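Local coordinates for capsid protein (Infectious hypodermal and hematopoietic necrosis virus, PDB 3N7X) that builds the icosahedral capsid of a shrimp-infecting parvovirus from sixty copies of a beta-barrel protein that binds calcium ions, at residues A[190-193]-A[194-198]. Residues are numbered along the deposited sequence; the frame is centred on the assembly and turned at random.
Sequences YEDP and IQQFG. With CA (calcium ion), chain B.
The ring of Phe-197 meets Pro-193 at its edge: Pro-193 O lies in the ring plane, 3.4 Å from Phe-197 CD2, while Pro-193 CB packs loosely against the same carbon. Phe-152 of strand 149-153 meets this ring at an inclined angle. Gln-196 CG lies 3.8 Å from Asp-192 OD1; beyond it the carboxylate and amide planes, 10° apart, are joined by one water donating to Asp-192 OD1 and, weakly, to Gln-196 OE1. Gln-195 NE2 donates a hydrogen bond to Gln-196 OE1 (3.0 Å), in the carbonyl plane on a lone pair. Cys-302 N of a third subunit also hydrogen-bonds to it. The single helical turn is closed by the hydrogen bonds Gln-195 N to Glu-191 O, Gln-196 N to Asp-192 O (2.9 Å) and Phe-197 N to Pro-193 O, after which Phe-197 leaves helical geometry. In Ile-194, chi1 of 68° lays CG1 3.1 Å from Glu-191 O, and the extended chi2 carries CD1 to 4.0 Å from Glu-191 CG. The extended Glu-191 chain brings OE2 to calcium at 2.3 Å; OE1 accepts from a calcium-bound water. Carbonyls of Tyr-55 and Gln-176 of a second subunit join the metal's shell, so this carboxylate probably offsets calcium's charge while bridging subunits.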
loop_
_atom_site.group_PDB
_atom_site.type_symbol
_atom_site.label_atom_id
_atom_site.label_comp_id
_atom_site.label_asym_id
_atom_site.label_seq_id
_atom_site.Cartn_x
_atom_site.Cartn_y
_atom_site.Cartn_z
ATOM N N TYR A 190 -28.119 97.505 -33.507
ATOM C CA TYR A 190 -26.979 97.100 -32.694
ATOM C C TYR A 190 -26.890 95.602 -32.421
ATOM O O TYR A 190 -25.855 95.123 -31.958
ATOM C CB TYR A 190 -26.962 97.882 -31.373
ATOM C CG TYR A 190 -27.877 97.346 -30.298
ATOM C CD1 TYR A 190 -29.231 97.122 -30.550
ATOM C CD2 TYR A 190 -27.390 97.072 -29.018
ATOM C CE1 TYR A 190 -30.077 96.639 -29.554
ATOM C CE2 TYR A 190 -28.225 96.590 -28.009
ATOM C CZ TYR A 190 -29.567 96.374 -28.283
ATOM O OH TYR A 190 -30.398 95.892 -27.295
ATOM N N GLU A 191 -27.958 94.863 -32.712
ATOM C CA GLU A 191 -27.954 93.415 -32.496
ATOM C C GLU A 191 -27.369 92.645 -33.677
ATOM O O GLU A 191 -27.220 91.426 -33.617
ATOM C CB GLU A 191 -29.377 92.896 -32.221
ATOM C CG GLU A 191 -29.799 92.973 -30.757
ATOM C CD GLU A 191 -31.162 92.342 -30.474
ATOM O OE1 GLU A 191 -31.483 91.292 -31.072
ATOM O OE2 GLU A 191 -31.907 92.886 -29.629
ATOM N N ASP A 192 -27.017 93.351 -34.745
ATOM C CA ASP A 192 -26.497 92.680 -35.929
ATOM C C ASP A 192 -25.356 91.698 -35.665
ATOM O O ASP A 192 -25.378 90.565 -36.149
ATOM C CB ASP A 192 -26.063 93.703 -36.976
ATOM C CG ASP A 192 -26.052 93.120 -38.380
ATOM O OD1 ASP A 192 -27.120 92.644 -38.832
ATOM O OD2 ASP A 192 -24.985 93.130 -39.031
ATOM N N PRO A 193 -24.346 92.111 -34.889
ATOM C CA PRO A 193 -23.223 91.212 -34.606
ATOM C C PRO A 193 -23.614 89.862 -33.999
ATOM O O PRO A 193 -23.114 88.822 -34.433
ATOM C CB PRO A 193 -22.348 92.041 -33.674
ATOM C CG PRO A 193 -22.598 93.441 -34.149
ATOM C CD PRO A 193 -24.101 93.447 -34.318
ATOM N N ILE A 194 -24.504 89.865 -33.007
ATOM C CA ILE A 194 -24.910 88.606 -32.379
ATOM C C ILE A 194 -25.841 87.785 -33.265
ATOM O O ILE A 194 -26.025 86.590 -33.041
ATOM C CB ILE A 194 -25.592 88.823 -31.005
ATOM C CG1 ILE A 194 -26.949 89.503 -31.181
ATOM C CG2 ILE A 194 -24.675 89.632 -30.097
ATOM C CD1 ILE A 194 -27.696 89.712 -29.878
ATOM N N GLN A 195 -26.429 88.417 -34.271
ATOM C CA GLN A 195 -27.298 87.692 -35.178
ATOM C C GLN A 195 -26.474 87.089 -36.311
ATOM O O GLN A 195 -26.850 86.069 -36.883
ATOM C CB GLN A 195 -28.363 88.624 -35.783
ATOM C CG GLN A 195 -29.066 88.034 -37.021
ATOM C CD GLN A 195 -30.139 88.945 -37.622
ATOM O OE1 GLN A 195 -31.202 89.151 -37.033
ATOM N NE2 GLN A 195 -29.861 89.488 -38.805
ATOM N N GLN A 196 -25.332 87.706 -36.606
ATOM C CA GLN A 196 -24.502 87.285 -37.731
ATOM C C GLN A 196 -23.232 86.457 -37.526
ATOM O O GLN A 196 -23.023 85.465 -38.225
ATOM C CB GLN A 196 -24.152 88.526 -38.556
ATOM C CG GLN A 196 -25.373 89.271 -39.073
ATOM C CD GLN A 196 -26.136 88.479 -40.121
ATOM O OE1 GLN A 196 -27.356 88.320 -40.036
ATOM N NE2 GLN A 196 -25.418 87.985 -41.123
ATOM N N PHE A 197 -22.372 86.860 -36.599
ATOM C CA PHE A 197 -21.127 86.129 -36.379
ATOM C C PHE A 197 -21.317 84.700 -35.868
ATOM O O PHE A 197 -22.013 84.461 -34.878
ATOM C CB PHE A 197 -20.227 86.939 -35.451
ATOM C CG PHE A 197 -19.600 88.126 -36.124
ATOM C CD1 PHE A 197 -18.316 88.044 -36.655
ATOM C CD2 PHE A 197 -20.317 89.307 -36.289
ATOM C CE1 PHE A 197 -17.753 89.121 -37.347
ATOM C CE2 PHE A 197 -19.766 90.391 -36.979
ATOM C CZ PHE A 197 -18.482 90.298 -37.510
ATOM N N GLY A 198 -20.690 83.752 -36.560
ATOM C CA GLY A 198 -20.809 82.348 -36.204
ATOM C C GLY A 198 -20.262 81.949 -34.847
ATOM O O GLY A 198 -20.839 81.102 -34.167
HETATM CA CA CA B . -34.028 92.977 -28.806
HETATM O O HOH W 1 -32.783 94.603 -27.531
HETATM O O HOH W 2 -34.014 91.145 -30.377
HETATM O O HOH W 3 -28.070 91.159 -41.014
HETATM O O HOH W 4 -35.372 93.858 -27.049
#